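Local coordinates for protein response regulator (Caulobacter vibrioides, PDB 3N0R) that probably controls the general stress response as a two-component regulator, its receiver domain governing a sigma-like domain that would sequester an anti-sigma factor, at residues Y33-A38 and H50-A55; S71-L76 and E126-T131; V79-W84 and A134-C139; P235-T240 and K268-Q273. The protein carries 1 engineered substitution. One frame throughout, in Å; residues are numbered along the deposited sequence.

All four contacts are largely buried, but their chemistry changes with their place in the fold. Interactions 1, 2 and 3 lie in the all-helical sigma-like part, interaction 4 in the receiver domain. Interactions 2 and 3 hold the same pair of elements, helix 72-84 against helix 130-137 and the loop before it, with centres about 10 Å apart; the first is ionic and aromatic, the second a methyl on a histidine ring. Interaction 1 is an apolar helix pair joined to both: R36 forms a salt bridge with E126, and the Y37 hydroxyl is probably hydrogen-bonded to H81. Interaction 4, aliphatic in its side chains, touches none of the others.

Interaction 1 (Y33-A38 and H50-A55); sequences YIRRYA and HYVRVA
V52 is the side chain on which helices 31-42 and 45-60 meet, packing against I34, R35 and A38. Both of its methyls touch I34 and R35. CG1 is the nearer, meeting I34 CG2 at 3.8 Å and the aliphatic CG of R35 at 3.9 Å, whereas CG2 in addition rests on the backbone, 3.8 Å from I34 O, and reaches A38 CB at 4.0 Å. With CG1 anti to the backbone N of V52 (chi1 170°) and CG2 beside that N, both methyls face helix 31-42. The short segments run closer to antiparallel than parallel, at 134°, with axes 9.4 Å apart at their closest. Such a pair of consecutive helices joined by a short connection is a helical hairpin, here in the sigma2-like region of PhyR, and the backbones come nearest at R35 and V52, whose CA atoms are 6.3 Å apart. The buried flank is closed by helix 72-84, where Y77 and F80 pack on I34 and F80 also meets Y51. On the looser flank the packing thins to the stem of R35, which is partly exposed: its chain passes V52 at about a right angle, extended from CG to NE, and carries the guanidinium onward to L247, whose O is hydrogen-bonded to R35 NH1.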
loop_
_atom_site.group_PDB
_atom_site.type_symbol
_atom_site.label_atom_id
_atom_site.label_comp_id
_atom_site.label_asym_id
_atom_site.label_seq_id
_atom_site.Cartn_x
_atom_site.Cartn_y
_atom_site.Cartn_z
ATOM N N TYR A 33 10.101 0.141 1.059
ATOM C CA TYR A 33 8.872 0.009 1.825
ATOM C C TYR A 33 8.115 1.315 2.013
ATOM O O TYR A 33 6.879 1.324 2.036
ATOM C CB TYR A 33 9.125 -0.750 3.128
ATOM C CG TYR A 33 9.769 -2.070 2.801
ATOM C CD1 TYR A 33 9.031 -3.089 2.220
ATOM C CD2 TYR A 33 11.132 -2.267 2.988
ATOM C CE1 TYR A 33 9.620 -4.299 1.889
ATOM C CE2 TYR A 33 11.733 -3.460 2.656
ATOM C CZ TYR A 33 10.971 -4.476 2.103
ATOM O OH TYR A 33 11.566 -5.673 1.768
ATOM N N ILE A 34 8.833 2.432 2.093
ATOM C CA ILE A 34 8.128 3.705 2.100
ATOM C C ILE A 34 7.508 3.994 0.725
ATOM O O ILE A 34 6.462 4.612 0.655
ATOM C CB ILE A 34 8.950 4.889 2.662
ATOM C CG1 ILE A 34 8.014 6.060 2.979
ATOM C CG2 ILE A 34 10.082 5.288 1.722
ATOM C CD1 ILE A 34 8.664 7.162 3.777
ATOM N N ARG A 35 8.105 3.487 -0.360
ATOM C CA ARG A 35 7.409 3.529 -1.651
ATOM C C ARG A 35 6.111 2.723 -1.599
ATOM O O ARG A 35 5.092 3.181 -2.095
ATOM C CB ARG A 35 8.292 3.059 -2.814
ATOM C CG ARG A 35 9.499 3.952 -3.076
ATOM C CD ARG A 35 10.287 3.520 -4.326
ATOM N NE ARG A 35 11.546 4.264 -4.372
ATOM C CZ ARG A 35 12.740 3.787 -4.038
ATOM N NH1 ARG A 35 12.908 2.510 -3.714
ATOM N NH2 ARG A 35 13.788 4.600 -4.044
ATOM N N ARG A 36 6.132 1.542 -0.981
ATOM C CA ARG A 36 4.914 0.758 -0.835
ATOM C C ARG A 36 3.831 1.563 -0.112
ATOM O O ARG A 36 2.673 1.631 -0.549
ATOM C CB ARG A 36 5.192 -0.552 -0.095
ATOM C CG ARG A 36 3.935 -1.375 0.165
ATOM C CD ARG A 36 4.256 -2.657 0.890
ATOM N NE ARG A 36 4.846 -2.388 2.196
ATOM C CZ ARG A 36 5.555 -3.276 2.879
ATOM N NH1 ARG A 36 5.761 -4.484 2.371
ATOM N NH2 ARG A 36 6.068 -2.946 4.057
ATOM N N TYR A 37 4.215 2.176 1.001
ATOM C CA TYR A 37 3.301 3.022 1.762
ATOM C C TYR A 37 2.738 4.150 0.901
ATOM O O TYR A 37 1.524 4.374 0.863
ATOM C CB TYR A 37 4.047 3.598 2.972
ATOM C CG TYR A 37 3.294 4.635 3.782
ATOM C CD1 TYR A 37 2.188 4.290 4.553
ATOM C CD2 TYR A 37 3.718 5.955 3.809
ATOM C CE1 TYR A 37 1.527 5.232 5.320
ATOM C CE2 TYR A 37 3.054 6.911 4.567
ATOM C CZ TYR A 37 1.963 6.538 5.326
ATOM O OH TYR A 37 1.296 7.455 6.096
ATOM N N ALA A 38 3.625 4.887 0.235
ATOM C CA ALA A 38 3.222 6.074 -0.507
ATOM C C ALA A 38 2.311 5.718 -1.677
ATOM O O ALA A 38 1.364 6.448 -1.975
ATOM C CB ALA A 38 4.447 6.847 -0.978
ATOM N N HIS A 50 7.372 9.420 -6.629
ATOM C CA HIS A 50 7.875 10.774 -6.732
ATOM C C HIS A 50 8.003 11.401 -5.344
ATOM O O HIS A 50 9.002 12.055 -5.031
ATOM C CB HIS A 50 6.942 11.599 -7.605
ATOM C CG HIS A 50 7.450 12.974 -7.894
ATOM N ND1 HIS A 50 6.608 14.044 -8.085
ATOM C CD2 HIS A 50 8.709 13.452 -8.053
ATOM C CE1 HIS A 50 7.323 15.127 -8.341
ATOM N NE2 HIS A 50 8.601 14.792 -8.337
ATOM N N TYR A 51 6.986 11.204 -4.507
ATOM C CA TYR A 51 7.011 11.821 -3.187
ATOM C C TYR A 51 8.190 11.273 -2.373
ATOM O O TYR A 51 8.854 12.017 -1.637
ATOM C CB TYR A 51 5.686 11.594 -2.451
ATOM C CG TYR A 51 4.491 12.354 -2.997
ATOM C CD1 TYR A 51 4.593 13.190 -4.110
ATOM C CD2 TYR A 51 3.252 12.237 -2.381
ATOM C CE1 TYR A 51 3.490 13.879 -4.586
ATOM C CE2 TYR A 51 2.152 12.916 -2.856
ATOM C CZ TYR A 51 2.278 13.740 -3.956
ATOM O OH TYR A 51 1.176 14.416 -4.438
ATOM N N VAL A 52 8.453 9.974 -2.508
ATOM C CA VAL A 52 9.590 9.386 -1.825
ATOM C C VAL A 52 10.919 9.945 -2.361
ATOM O O VAL A 52 11.826 10.266 -1.588
ATOM C CB VAL A 52 9.568 7.851 -1.920
ATOM C CG1 VAL A 52 10.885 7.259 -1.423
ATOM C CG2 VAL A 52 8.391 7.300 -1.142
ATOM N N ARG A 53 11.043 10.065 -3.681
ATOM C CA ARG A 53 12.273 10.574 -4.273
ATOM C C ARG A 53 12.583 11.986 -3.768
ATOM O O ARG A 53 13.736 12.306 -3.460
ATOM C CB ARG A 53 12.184 10.547 -5.799
ATOM C CG ARG A 53 13.502 10.849 -6.493
ATOM C CD ARG A 53 13.392 10.656 -7.996
ATOM N NE ARG A 53 12.427 11.569 -8.608
ATOM C CZ ARG A 53 12.714 12.811 -8.987
ATOM N NH1 ARG A 53 13.936 13.296 -8.810
ATOM N NH2 ARG A 53 11.780 13.573 -9.543
ATOM N N VAL A 54 11.557 12.827 -3.675
ATOM C CA VAL A 54 11.735 14.186 -3.180
ATOM C C VAL A 54 12.242 14.172 -1.736
ATOM O O VAL A 54 13.168 14.918 -1.388
ATOM C CB VAL A 54 10.424 14.979 -3.281
ATOM C CG1 VAL A 54 10.515 16.280 -2.471
ATOM C CG2 VAL A 54 10.086 15.254 -4.756
ATOM N N ALA A 55 11.648 13.329 -0.888
ATOM C CA ALA A 55 12.096 13.239 0.505
ATOM C C ALA A 55 13.555 12.768 0.589
ATOM O O ALA A 55 14.354 13.308 1.367
ATOM C CB ALA A 55 11.188 12.307 1.294
#

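Interaction 2 (S71-L76 and E126-T131); sequences SPRVAL and EGFTPT
A cation-pi stack combined with a forked hydrogen bond ties R73, in the first turn of helix 72-84, to the loop between helices 115-125 and 130-137, within the sigma-like part of the protein. R73 is modelled in two conformers, and its contacts here are those of one of them. The R73 guanidinium lies over one face of the F128 ring, the planes 23° apart and CZ 4.1 Å from the ring centroid, off-centre. CG is anti to the backbone N (chi1 -167°) and the chain continues extended to NE, which lets CD and NE pass over the rim at F128 CZ before the charged end arrives. There NH1 and NH2 both donate to E126 O, at 2.9 and 3.0 Å; the acceptor is nearly in the guanidinium plane, and NH2 uses a carbonyl lone pair. NH2 also forms a salt bridge with E126 OE1, 3.1 Å away. Beside the stack, V74 CG2 meets F128 CE1 at 3.7 Å. The E126 carboxylate has further partners, the Y77 hydroxyl on OE1 and R36 on OE2. One guanidinium thus engages both the main-chain carbonyl and the side-chain carboxylate of E126, and the two arginines would probably favour its ionised form.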
loop_
_atom_site.group_PDB
_atom_site.type_symbol
_atom_site.label_atom_id
_atom_site.label_comp_id
_atom_site.label_asym_id
_atom_site.label_seq_id
_atom_site.Cartn_x
_atom_site.Cartn_y
_atom_site.Cartn_z
ATOM N N SER A 71 14.534 5.761 15.450
ATOM C CA SER A 71 15.146 4.832 14.511
ATOM C C SER A 71 15.134 5.484 13.135
ATOM O O SER A 71 14.239 6.277 12.828
ATOM C CB SER A 71 14.371 3.517 14.462
ATOM O OG SER A 71 13.103 3.700 13.845
ATOM N N PRO A 72 16.120 5.154 12.297
ATOM C CA PRO A 72 16.103 5.749 10.958
ATOM C C PRO A 72 14.798 5.487 10.202
ATOM O O PRO A 72 14.352 6.373 9.476
ATOM C CB PRO A 72 17.293 5.074 10.270
ATOM C CG PRO A 72 18.240 4.777 11.394
ATOM C CD PRO A 72 17.363 4.404 12.559
ATOM N N ARG A 73 14.183 4.317 10.361
ATOM C CA ARG A 73 12.942 4.042 9.642
ATOM C C ARG A 73 11.836 5.006 10.079
ATOM O O ARG A 73 11.182 5.632 9.246
ATOM C CB ARG A 73 12.484 2.587 9.807
ATOM C CG ARG A 73 11.379 2.220 8.820
ATOM C CD ARG A 73 10.642 0.926 9.159
ATOM N NE ARG A 73 9.682 0.620 8.100
ATOM C CZ ARG A 73 8.557 -0.071 8.261
ATOM N NH1 ARG A 73 8.226 -0.554 9.451
ATOM N NH2 ARG A 73 7.761 -0.278 7.219
ATOM N N VAL A 74 11.634 5.131 11.385
ATOM C CA VAL A 74 10.620 6.046 11.896
ATOM C C VAL A 74 10.951 7.486 11.478
ATOM O O VAL A 74 10.074 8.239 11.044
ATOM C CB VAL A 74 10.463 5.924 13.419
ATOM C CG1 VAL A 74 9.564 7.016 13.961
ATOM C CG2 VAL A 74 9.925 4.541 13.776
ATOM N N ALA A 75 12.219 7.870 11.615
ATOM C CA ALA A 75 12.644 9.222 11.262
ATOM C C ALA A 75 12.394 9.546 9.792
ATOM O O ALA A 75 12.018 10.666 9.454
ATOM C CB ALA A 75 14.106 9.435 11.609
ATOM N N LEU A 76 12.621 8.573 8.914
ATOM C CA LEU A 76 12.388 8.767 7.484
ATOM C C LEU A 76 10.903 9.016 7.219
ATOM O O LEU A 76 10.546 9.915 6.461
ATOM C CB LEU A 76 12.854 7.535 6.710
ATOM C CG LEU A 76 12.479 7.476 5.224
ATOM C CD1 LEU A 76 13.014 8.676 4.461
ATOM C CD2 LEU A 76 12.966 6.168 4.602
ATOM N N GLU A 126 2.396 -1.109 7.212
ATOM C CA GLU A 126 3.829 -0.937 7.387
ATOM C C GLU A 126 4.380 -1.573 8.661
ATOM O O GLU A 126 5.590 -1.699 8.818
ATOM C CB GLU A 126 4.190 0.546 7.318
ATOM C CG GLU A 126 3.859 1.151 5.952
ATOM C CD GLU A 126 4.578 0.440 4.819
ATOM O OE1 GLU A 126 5.810 0.293 4.926
ATOM O OE2 GLU A 126 3.927 0.025 3.822
ATOM N N GLY A 127 3.497 -1.980 9.569
ATOM C CA GLY A 127 3.912 -2.677 10.772
ATOM C C GLY A 127 4.523 -1.830 11.872
ATOM O O GLY A 127 5.161 -2.369 12.773
ATOM N N PHE A 128 4.331 -0.516 11.836
ATOM C CA PHE A 128 4.755 0.306 12.964
ATOM C C PHE A 128 3.841 0.040 14.162
ATOM O O PHE A 128 2.644 -0.237 14.001
ATOM C CB PHE A 128 4.698 1.794 12.606
ATOM C CG PHE A 128 5.760 2.236 11.651
ATOM C CD1 PHE A 128 7.085 2.267 12.046
ATOM C CD2 PHE A 128 5.435 2.643 10.363
ATOM C CE1 PHE A 128 8.070 2.688 11.173
ATOM C CE2 PHE A 128 6.422 3.062 9.490
ATOM C CZ PHE A 128 7.741 3.089 9.898
ATOM N N THR A 129 4.389 0.147 15.366
ATOM C CA THR A 129 3.553 0.138 16.564
ATOM C C THR A 129 2.769 1.452 16.627
ATOM O O THR A 129 3.146 2.438 15.979
ATOM C CB THR A 129 4.407 0.035 17.831
ATOM O OG1 THR A 129 5.170 1.238 17.970
ATOM C CG2 THR A 129 5.339 -1.158 17.755
ATOM N N PRO A 130 1.675 1.484 17.407
ATOM C CA PRO A 130 0.956 2.752 17.566
ATOM C C PRO A 130 1.860 3.872 18.099
ATOM O O PRO A 130 1.737 5.010 17.658
ATOM C CB PRO A 130 -0.161 2.405 18.559
ATOM C CG PRO A 130 -0.394 0.933 18.341
ATOM C CD PRO A 130 0.966 0.357 18.038
ATOM N N THR A 131 2.774 3.563 19.010
ATOM C CA THR A 131 3.700 4.588 19.500
ATOM C C THR A 131 4.615 5.124 18.391
ATOM O O THR A 131 4.876 6.326 18.306
ATOM C CB THR A 131 4.546 4.061 20.667
ATOM O OG1 THR A 131 3.681 3.759 21.766
ATOM C CG2 THR A 131 5.554 5.106 21.121
#

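Interaction 3 (V79-W84 and A134-C139)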
loop_
_atom_site.group_PDB
_atom_site.type_symbol
_atom_site.label_atom_id
_atom_site.label_comp_id
_atom_site.label_asym_id
_atom_site.label_seq_id
_atom_site.Cartn_x
_atom_site.Cartn_y
_atom_site.Cartn_z
ATOM N N VAL A 79 9.940 12.522 8.289
ATOM C CA VAL A 79 10.334 13.501 7.279
ATOM C C VAL A 79 9.351 13.498 6.103
ATOM O O VAL A 79 8.922 14.553 5.636
ATOM C CB VAL A 79 11.783 13.248 6.812
ATOM C CG1 VAL A 79 12.062 13.950 5.494
ATOM C CG2 VAL A 79 12.755 13.701 7.907
ATOM N N PHE A 80 8.991 12.307 5.629
ATOM C CA PHE A 80 8.024 12.188 4.542
ATOM C C PHE A 80 6.713 12.899 4.905
ATOM O O PHE A 80 6.145 13.631 4.100
ATOM C CB PHE A 80 7.768 10.708 4.260
ATOM C CG PHE A 80 6.828 10.459 3.112
ATOM C CD1 PHE A 80 5.453 10.447 3.316
ATOM C CD2 PHE A 80 7.310 10.249 1.825
ATOM C CE1 PHE A 80 4.582 10.216 2.268
ATOM C CE2 PHE A 80 6.443 10.004 0.768
ATOM C CZ PHE A 80 5.083 10.004 0.980
ATOM N N HIS A 81 6.252 12.699 6.138
ATOM C CA HIS A 81 5.028 13.343 6.600
ATOM C C HIS A 81 5.149 14.858 6.735
ATOM O O HIS A 81 4.197 15.585 6.460
ATOM C CB HIS A 81 4.575 12.711 7.912
ATOM C CG HIS A 81 3.769 11.472 7.720
ATOM N ND1 HIS A 81 2.444 11.408 8.088
ATOM C CD2 HIS A 81 4.069 10.270 7.169
ATOM C CE1 HIS A 81 1.958 10.220 7.781
ATOM N NE2 HIS A 81 2.913 9.512 7.204
ATOM N N ALA A 82 6.306 15.341 7.177
ATOM C CA ALA A 82 6.542 16.787 7.257
ATOM C C ALA A 82 6.450 17.435 5.873
ATOM O O ALA A 82 5.876 18.517 5.712
ATOM C CB ALA A 82 7.908 17.076 7.891
ATOM N N ILE A 83 7.030 16.772 4.874
ATOM C CA ILE A 83 7.034 17.310 3.523
ATOM C C ILE A 83 5.648 17.260 2.884
ATOM O O ILE A 83 5.203 18.256 2.317
ATOM C CB ILE A 83 8.057 16.585 2.620
ATOM C CG1 ILE A 83 9.480 16.830 3.137
ATOM C CG2 ILE A 83 7.926 17.045 1.180
ATOM C CD1 ILE A 83 10.545 15.943 2.491
ATOM N N TRP A 84 4.966 16.116 2.995
ATOM C CA TRP A 84 3.785 15.852 2.174
ATOM C C TRP A 84 2.438 15.885 2.882
ATOM O O TRP A 84 1.422 16.120 2.227
ATOM C CB TRP A 84 3.931 14.506 1.440
ATOM C CG TRP A 84 5.077 14.481 0.480
ATOM C CD1 TRP A 84 6.264 13.813 0.622
ATOM C CD2 TRP A 84 5.153 15.181 -0.763
ATOM N NE1 TRP A 84 7.074 14.068 -0.460
ATOM C CE2 TRP A 84 6.413 14.907 -1.325
ATOM C CE3 TRP A 84 4.273 16.023 -1.452
ATOM C CZ2 TRP A 84 6.814 15.440 -2.554
ATOM C CZ3 TRP A 84 4.674 16.557 -2.666
ATOM C CH2 TRP A 84 5.931 16.266 -3.205
ATOM N N ALA A 134 2.605 7.357 16.165
ATOM C CA ALA A 134 2.411 8.643 16.820
ATOM C C ALA A 134 3.575 9.605 16.575
ATOM O O ALA A 134 3.363 10.806 16.407
ATOM C CB ALA A 134 2.185 8.443 18.312
ATOM N N GLN A 135 4.802 9.090 16.553
ATOM C CA GLN A 135 5.984 9.909 16.250
ATOM C C GLN A 135 5.932 10.411 14.824
ATOM O O GLN A 135 6.308 11.540 14.532
ATOM C CB GLN A 135 7.285 9.120 16.399
ATOM C CG GLN A 135 7.426 8.356 17.680
ATOM C CD GLN A 135 7.111 9.197 18.891
ATOM O OE1 GLN A 135 7.603 10.321 19.039
ATOM N NE2 GLN A 135 6.292 8.656 19.773
ATOM N N ILE A 136 5.471 9.553 13.927
ATOM C CA ILE A 136 5.420 9.895 12.514
ATOM C C ILE A 136 4.361 10.956 12.258
ATOM O O ILE A 136 4.584 11.897 11.488
ATOM C CB ILE A 136 5.169 8.635 11.670
ATOM C CG1 ILE A 136 6.375 7.691 11.781
ATOM C CG2 ILE A 136 4.892 8.999 10.214
ATOM C CD1 ILE A 136 6.114 6.287 11.302
ATOM N N LEU A 137 3.216 10.805 12.921
ATOM C CA LEU A 137 2.079 11.713 12.768
ATOM C C LEU A 137 2.187 12.946 13.661
ATOM O O LEU A 137 1.416 13.892 13.506
ATOM C CB LEU A 137 0.783 10.970 13.096
ATOM C CG LEU A 137 0.449 9.850 12.117
ATOM C CD1 LEU A 137 -0.578 8.912 12.735
ATOM C CD2 LEU A 137 -0.055 10.437 10.817
ATOM N N ASP A 138 3.121 12.930 14.608
ATOM C CA ASP A 138 3.258 14.016 15.582
ATOM C C ASP A 138 1.986 14.203 16.417
ATOM O O ASP A 138 1.454 15.309 16.530
ATOM C CB ASP A 138 3.655 15.320 14.880
ATOM C CG ASP A 138 4.149 16.381 15.846
ATOM O OD1 ASP A 138 4.514 16.036 16.990
ATOM O OD2 ASP A 138 4.180 17.565 15.452
ATOM N N CYS A 139 1.505 13.114 17.010
ATOM C CA CYS A 139 0.336 13.169 17.878
ATOM C C CYS A 139 0.558 12.252 19.069
ATOM O O CYS A 139 1.579 11.575 19.150
ATOM C CB CYS A 139 -0.931 12.767 17.107
ATOM S SG CYS A 139 -0.988 11.043 16.561
#
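Residues 79-84 of helix 72-84 face the last turn of helix 130-137, the backbones coming nearest at H81 and I136, whose CA atoms are 6.9 Å apart. The second helix ends here in a Schellman motif: D138 leaves helical geometry with positive phi (60°), and the chain turns into an extended C139, whose N bonds to A134 O, while D138 N makes a weak bond to Q135 O. Across the contact H81 is the side chain that leans over, with its CB 3.7 Å from I136 O. Its imidazole is laid under the I136 CG2 methyl in a CH-pi contact: CG2 sits 3.6 Å from the ring centroid, 18° off the normal, displaced somewhat toward the rim on the CD2 side. CD2 is the nearest ring atom, 3.4 Å from that methyl. With CG2 anti to the backbone N of I136 (chi1 -66°, measured to CG1), this methyl is the branch that meets the ring. These two helices belong to the sigma2-like region and the second, probably sigma4-like, region of PhyR, so the contact packs one region on the other within the helical part that resembles a sigma factor. L137 also reaches the ring, obliquely: its CB sets off away from helix 72-84, but CD2 comes back to H81 CE1 at 3.6 Å. The ring's rotation is further fixed at its far nitrogen, NE2, which is hydrogen-bonded to the hydroxyl of Y37 on helix 31-42. Q118 of helix 115-125 touches both H81 and L137, and L122 of the same helix packs on I136.

Interaction 4 (P235-T240 and K268-Q273)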
loop_
_atom_site.group_PDB
_atom_site.type_symbol
_atom_site.label_atom_id
_atom_site.label_comp_id
_atom_site.label_asym_id
_atom_site.label_seq_id
_atom_site.Cartn_x
_atom_site.Cartn_y
_atom_site.Cartn_z
ATOM N N PRO A 235 -9.399 -3.292 -9.871
ATOM C CA PRO A 235 -8.105 -3.199 -9.191
ATOM C C PRO A 235 -7.416 -4.555 -9.070
ATOM O O PRO A 235 -8.075 -5.579 -8.888
ATOM C CB PRO A 235 -8.471 -2.659 -7.803
ATOM C CG PRO A 235 -9.886 -3.080 -7.596
ATOM C CD PRO A 235 -10.528 -3.058 -8.955
ATOM N N VAL A 236 -6.090 -4.538 -9.183
ATOM C CA VAL A 236 -5.265 -5.727 -9.042
ATOM C C VAL A 236 -4.238 -5.507 -7.946
ATOM O O VAL A 236 -3.568 -4.477 -7.905
ATOM C CB VAL A 236 -4.542 -6.085 -10.357
ATOM C CG1 VAL A 236 -3.709 -7.366 -10.187
ATOM C CG2 VAL A 236 -5.549 -6.240 -11.494
ATOM N N ILE A 237 -4.146 -6.475 -7.044
ATOM C CA ILE A 237 -3.119 -6.493 -6.019
ATOM C C ILE A 237 -2.171 -7.637 -6.346
ATOM O O ILE A 237 -2.602 -8.774 -6.549
ATOM C CB ILE A 237 -3.724 -6.723 -4.630
ATOM C CG1 ILE A 237 -4.775 -5.647 -4.315
ATOM C CG2 ILE A 237 -2.627 -6.764 -3.578
ATOM C CD1 ILE A 237 -5.531 -5.892 -3.026
ATOM N N PHE A 238 -0.876 -7.347 -6.409
ATOM C CA PHE A 238 0.103 -8.376 -6.737
ATOM C C PHE A 238 0.672 -9.043 -5.501
ATOM O O PHE A 238 0.927 -8.395 -4.489
ATOM C CB PHE A 238 1.187 -7.806 -7.644
ATOM C CG PHE A 238 0.677 -7.469 -9.009
ATOM C CD1 PHE A 238 0.621 -8.435 -9.998
ATOM C CD2 PHE A 238 0.194 -6.200 -9.289
ATOM C CE1 PHE A 238 0.121 -8.132 -11.255
ATOM C CE2 PHE A 238 -0.305 -5.890 -10.541
ATOM C CZ PHE A 238 -0.336 -6.855 -11.526
ATOM N N ILE A 239 0.846 -10.354 -5.611
ATOM C CA ILE A 239 1.378 -11.176 -4.538
ATOM C C ILE A 239 2.808 -11.584 -4.883
ATOM O O ILE A 239 3.063 -12.062 -5.986
ATOM C CB ILE A 239 0.542 -12.468 -4.390
ATOM C CG1 ILE A 239 -0.905 -12.155 -3.998
ATOM C CG2 ILE A 239 1.197 -13.420 -3.396
ATOM C CD1 ILE A 239 -1.857 -13.334 -4.235
ATOM N N THR A 240 3.738 -11.400 -3.944
ATOM C CA THR A 240 5.134 -11.763 -4.180
ATOM C C THR A 240 5.874 -12.079 -2.881
ATOM O O THR A 240 5.550 -11.539 -1.817
ATOM C CB THR A 240 5.892 -10.633 -4.924
ATOM O OG1 THR A 240 7.269 -11.001 -5.077
ATOM C CG2 THR A 240 5.799 -9.322 -4.155
ATOM N N LYS A 268 -5.597 -6.937 4.799
ATOM C CA LYS A 268 -6.721 -6.038 5.048
ATOM C C LYS A 268 -6.409 -4.643 4.524
ATOM O O LYS A 268 -7.246 -4.007 3.885
ATOM C CB LYS A 268 -7.073 -5.957 6.538
ATOM C CG LYS A 268 -8.092 -4.855 6.845
ATOM C CD LYS A 268 -8.493 -4.801 8.319
ATOM C CE LYS A 268 -9.485 -5.899 8.673
ATOM N NZ LYS A 268 -10.419 -5.482 9.756
ATOM N N ALA A 269 -5.199 -4.165 4.805
ATOM C CA ALA A 269 -4.819 -2.819 4.384
ATOM C C ALA A 269 -4.749 -2.696 2.863
ATOM O O ALA A 269 -5.252 -1.721 2.305
ATOM C CB ALA A 269 -3.491 -2.407 5.022
ATOM N N ALA A 270 -4.107 -3.651 2.194
ATOM C CA ALA A 270 -3.964 -3.577 0.746
ATOM C C ALA A 270 -5.321 -3.665 0.050
ATOM O O ALA A 270 -5.614 -2.889 -0.860
ATOM C CB ALA A 270 -3.017 -4.652 0.245
ATOM N N ILE A 271 -6.149 -4.613 0.472
ATOM C CA ILE A 271 -7.492 -4.727 -0.081
ATOM C C ILE A 271 -8.309 -3.472 0.228
ATOM O O ILE A 271 -9.014 -2.954 -0.640
ATOM C CB ILE A 271 -8.200 -5.994 0.431
ATOM C CG1 ILE A 271 -7.504 -7.233 -0.140
ATOM C CG2 ILE A 271 -9.691 -5.969 0.080
ATOM C CD1 ILE A 271 -8.039 -8.549 0.391
ATOM N N GLY A 272 -8.200 -2.968 1.456
ATOM C CA GLY A 272 -8.902 -1.754 1.830
ATOM C C GLY A 272 -8.582 -0.576 0.931
ATOM O O GLY A 272 -9.477 0.198 0.567
ATOM N N GLN A 273 -7.309 -0.412 0.578
ATOM C CA GLN A 273 -6.917 0.686 -0.309
ATOM C C GLN A 273 -7.354 0.453 -1.747
ATOM O O GLN A 273 -7.845 1.376 -2.401
ATOM C CB GLN A 273 -5.413 0.938 -0.251
ATOM C CG GLN A 273 -4.959 1.466 1.100
ATOM C CD GLN A 273 -5.699 2.719 1.494
ATOM O OE1 GLN A 273 -6.651 2.670 2.275
ATOM N NE2 GLN A 273 -5.282 3.859 0.940
#
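The torsions of I237 place its CG1 branch anti to the carbonyl carbon (chi1 -57°) and then stretch it out (chi2 174°), so that CD1 is delivered from strand 236-240 to the surface of helix 264-277. CD1 does all the close touching. It lands on the helix backbone between A270 and I271, 3.7 Å from A270 O and 3.7 Å from I271 CA. I271 meets it with CG1, also at 3.7 Å; here chi1 of -68° again turns CG1 away from the carbonyl carbon, leaving CG2 anti to the backbone N. The A270 methyl points toward the strand but stands farther back, CB lying 4.3 Å from I237 CD1. The CA atoms of I237 and A270 are 7.4 Å apart, a distance bridged by that one aliphatic branch. The side chains that meet are all apolar, and all three residues are buried. Their surroundings are of the same kind: L210 and I258 of the flanking strands pack on I237, I258 also reaches A270, and L208 touches I271. On other sides of the helix, A269 meets F120 and L125 of the sigma-like part, and K268, in one of its two conformers, forms a salt bridge with D156. Strand 236-240 is the fourth in a parallel five-stranded sheet of order 2-1-3-4-5, and helix 264-277 follows the fifth strand and packs back across one face of the sheet, as the last helix does in the alternating beta-alpha fold of response-regulator receiver domains.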